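Local coordinates for RING-type domain-containing protein (Chaetomium thermophilum, PDB 6Z3U) that helps activate the kinase CDK7 as the MAT1 subunit of the CDK-activating kinase complex, here seen as its C-terminal part bound to cyclin H, at the interface of chains B and A. Numbering follows the deposited sequence. Chains: chain A, RING-type domain-containing protein; chain B, CYCLIN domain-containing protein.

Contact 1: the interface of chains B and A. Residues chain B 193, 196-197, 214; chain A 23-24, 47, 50.
A:His24 of the MAT1 C-terminal segment meets B:Arg193, B:Glu214 and B:Met197 of cyclin H in a heteromeric interface of the CDK-activating kinase complex, where a loop residue docks on two helices of the cyclin and helps hold the two regulatory subunits together. The cyclin side is formed by helices 189-200 and 207-221, which belong to the cyclin C-terminal domain. The imidazole and the carboxylate of B:Glu214 approach tip to tip. A:His24 NE2 donates to B:Glu214 OE2 at 2.8 Å with an angle of 175° at the hydrogen, and this oxygen sits in the ring plane and accepts through its syn lone pair. The carboxylate is turned 68° from the ring, and the second contact, from NE2 to OE1, is weak. With CG anti to the backbone N (chi1 -180°) and the rest of the chain extended, B:Glu214 brings its carboxylate from helix 207-221 to the imidazole edge. B:Arg193 crosses the histidine at about a right angle. Its bend at chi3 places NE over one ring face, 3.9 Å from the ring centroid, in a cation-pi contact; the offset is toward the rim and the guanidinium is tilted from the ring. The same NE lies 3.4 Å from B:Glu214 OE1 in a long salt bridge, which probably helps orient the carboxylate. Carbon contacts complete the setting: B:Arg193 CG lies 3.7 Å from A:His24 CD2, and B:Ile196 CG2 is 3.9 Å from that same ring carbon. B:Met197 packs its CG 3.9 Å from A:His24 CB, while its terminal CE turns toward A:Ile47 CG2 at 4.1 Å. An alanine in place of A:His24 would probably leave the B:Glu214 carboxylate without its partner from MAT1 and open a gap beneath B:Arg193.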
# COMPACT_ATOMS: atom_id res chain seq x y z
N ARG B 193 9.83 9.46 -14.16
CA ARG B 193 9.00 9.77 -15.31
C ARG B 193 8.22 11.06 -15.10
O ARG B 193 7.90 11.76 -16.06
CB ARG B 193 8.06 8.60 -15.60
CG ARG B 193 7.37 8.68 -16.95
CD ARG B 193 6.96 7.29 -17.44
NE ARG B 193 8.06 6.62 -18.13
CZ ARG B 193 8.03 5.35 -18.52
NH1 ARG B 193 6.97 4.59 -18.27
NH2 ARG B 193 9.08 4.82 -19.15
N ILE B 196 10.66 13.98 -15.89
CA ILE B 196 10.92 14.17 -17.32
C ILE B 196 9.85 15.04 -17.95
O ILE B 196 10.14 15.88 -18.81
CB ILE B 196 11.03 12.81 -18.03
CG1 ILE B 196 12.26 12.04 -17.55
CG2 ILE B 196 11.07 13.00 -19.54
CD1 ILE B 196 13.59 12.70 -17.91
N MET B 197 8.59 14.86 -17.54
CA MET B 197 7.52 15.66 -18.12
C MET B 197 7.69 17.14 -17.79
O MET B 197 7.46 18.00 -18.65
CB MET B 197 6.16 15.15 -17.65
CG MET B 197 5.81 13.79 -18.23
SD MET B 197 4.25 13.10 -17.65
CE MET B 197 4.64 12.75 -15.93
N GLU B 214 16.84 9.95 -19.24
CA GLU B 214 15.88 9.09 -18.57
C GLU B 214 16.31 7.63 -18.63
O GLU B 214 16.22 6.90 -17.63
CB GLU B 214 14.49 9.25 -19.19
CG GLU B 214 13.42 8.39 -18.54
CD GLU B 214 12.03 8.64 -19.10
OE1 GLU B 214 11.11 7.85 -18.80
OE2 GLU B 214 11.86 9.63 -19.84
N ASN A 23 2.85 15.42 -20.50
CA ASN A 23 2.65 14.13 -21.14
C ASN A 23 4.01 13.51 -21.44
O ASN A 23 5.03 14.21 -21.49
CB ASN A 23 1.82 14.25 -22.43
CG ASN A 23 1.29 12.91 -22.91
OD1 ASN A 23 1.15 11.97 -22.12
ND2 ASN A 23 0.99 12.82 -24.20
N HIS A 24 4.01 12.20 -21.65
CA HIS A 24 5.22 11.43 -21.88
C HIS A 24 4.94 10.47 -23.03
O HIS A 24 3.88 9.80 -23.03
CB HIS A 24 5.65 10.67 -20.62
CG HIS A 24 7.00 10.04 -20.72
ND1 HIS A 24 7.24 8.89 -21.44
CD2 HIS A 24 8.19 10.40 -20.18
CE1 HIS A 24 8.52 8.57 -21.35
NE2 HIS A 24 9.12 9.47 -20.58
N ILE A 47 -0.27 10.87 -14.07
CA ILE A 47 0.57 12.06 -14.12
C ILE A 47 0.60 12.74 -12.76
O ILE A 47 1.66 13.16 -12.28
CB ILE A 47 0.08 13.02 -15.23
CG1 ILE A 47 0.16 12.34 -16.60
CG2 ILE A 47 0.90 14.30 -15.20
CD1 ILE A 47 -0.50 13.13 -17.72
N ALA A 50 2.84 10.68 -10.46
CA ALA A 50 4.27 10.84 -10.70
C ALA A 50 4.78 12.18 -10.18
O ALA A 50 5.81 12.25 -9.51
CB ALA A 50 4.57 10.70 -12.19

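Contact 2: the interface of chains B and A. Residues chain B 187, 190-191; chain A 46, 49-50, 53.
The guanidinium of B:Arg190, on helix 189-200 of the cyclin fold, has A:Arg49 on one face and A:Glu53 at its edge, both from MAT1 helix 43-55, in a helix-on-helix part of the interface that helps join the two subunits. A:Arg49 NE stands 3.4 Å above the plane of the B:Arg190 guanidinium, over its centre, and the two guanidinium planes are 40° apart, a tilted overlap of like groups. Their NH1 atoms come close, but the N-H directions do not support a hydrogen bond. At the edge, B:Arg190 NH1 donates to A:Glu53 OE1 at 3.2 Å, with 149° at the hydrogen. This oxygen lies in the guanidinium plane and accepts through its syn lone pair, although the carboxylate stands nearly perpendicular. The other oxygen, A:Glu53 OE2, lies over a face of the A:Arg49 guanidinium, toward its rim, in a salt bridge to NH2 of 3.1 Å. The one carboxylate thus pairs with both arginines and probably offsets their mutual repulsion. B:Arg190 starts with CG anti to the backbone N (chi1 -162°) and bends at chi3, carrying its tip across A:Arg49. Along the stem, B:Arg190 CD packs 3.6 Å from A:Arg49 CG, and its CG lies 3.8 Å from A:Ala50 CB. The ring of A:Tyr46 stands almost upright to the guanidinium, presenting CE1 4.0 Å from B:Arg190 NE. B:Ala191 CB lies 3.6 Å from the backbone O of A:Glu53.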
# COMPACT_ATOMS: atom_id res chain seq x y z
N HIS B 187 9.25 4.30 -3.95
CA HIS B 187 10.34 4.17 -4.91
C HIS B 187 10.41 5.39 -5.81
O HIS B 187 9.42 6.10 -6.00
CB HIS B 187 10.15 2.90 -5.75
CG HIS B 187 10.05 1.65 -4.95
ND1 HIS B 187 11.05 1.22 -4.11
CD2 HIS B 187 9.06 0.73 -4.85
CE1 HIS B 187 10.69 0.09 -3.52
NE2 HIS B 187 9.48 -0.22 -3.96
N ARG B 190 8.66 6.00 -10.59
CA ARG B 190 7.59 6.86 -11.10
C ARG B 190 7.94 8.33 -10.94
O ARG B 190 7.53 9.15 -11.77
CB ARG B 190 6.28 6.54 -10.39
CG ARG B 190 5.05 7.05 -11.12
CD ARG B 190 3.78 6.64 -10.40
NE ARG B 190 3.58 5.19 -10.42
CZ ARG B 190 3.95 4.36 -9.45
NH1 ARG B 190 4.56 4.82 -8.36
NH2 ARG B 190 3.72 3.06 -9.57
N ALA B 191 8.67 8.68 -9.88
CA ALA B 191 9.14 10.05 -9.73
C ALA B 191 10.01 10.48 -10.91
O ALA B 191 9.98 11.65 -11.31
CB ALA B 191 9.91 10.19 -8.42
N TYR A 46 -2.35 9.15 -13.13
CA TYR A 46 -0.96 8.70 -13.19
C TYR A 46 -0.00 9.88 -13.22
O TYR A 46 0.99 9.90 -12.49
CB TYR A 46 -0.76 7.81 -14.42
CG TYR A 46 0.68 7.43 -14.67
CD1 TYR A 46 1.26 6.35 -14.01
CD2 TYR A 46 1.47 8.13 -15.58
CE1 TYR A 46 2.58 5.99 -14.23
CE2 TYR A 46 2.78 7.77 -15.81
CZ TYR A 46 3.33 6.70 -15.13
OH TYR A 46 4.64 6.34 -15.35
N ARG A 49 0.14 11.28 -9.96
CA ARG A 49 0.87 10.40 -9.05
C ARG A 49 2.37 10.56 -9.21
O ARG A 49 3.11 10.59 -8.22
CB ARG A 49 0.44 8.96 -9.30
CG ARG A 49 1.05 7.91 -8.39
CD ARG A 49 0.19 6.64 -8.39
NE ARG A 49 0.96 5.42 -8.15
CZ ARG A 49 1.39 5.03 -6.96
NH1 ARG A 49 2.06 3.89 -6.84
NH2 ARG A 49 1.16 5.77 -5.88
N ALA A 50 2.84 10.68 -10.46
CA ALA A 50 4.27 10.84 -10.70
C ALA A 50 4.78 12.18 -10.18
O ALA A 50 5.81 12.25 -9.51
CB ALA A 50 4.57 10.70 -12.19
N GLU A 53 5.20 12.25 -6.32
CA GLU A 53 6.36 11.51 -5.85
C GLU A 53 7.66 12.16 -6.28
O GLU A 53 8.69 12.00 -5.61
CB GLU A 53 6.28 10.06 -6.34
CG GLU A 53 5.07 9.31 -5.78
CD GLU A 53 4.90 7.93 -6.39
OE1 GLU A 53 5.78 7.50 -7.16
OE2 GLU A 53 3.88 7.27 -6.10

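Contacts 1 and 2 are neighbouring patches of one cyclin H-MAT1 interface, with the centres of their C-alpha atoms about 9 Å apart. Both use helix 189-200 of chain B and helix 43-55 of chain A, and A:Ala50 belongs to each. Contact 1 adds cyclin helix 207-221 and the MAT1 loop just before helix 25-31; contact 2 rests mainly on the two shared helices. Two separate MAT1 stretches therefore meet the same cyclin helix, one through a loop histidine and the other through an arginine and a glutamate of helix 43-55, which probably fixes their relative placement as well as the pairing of the subunits.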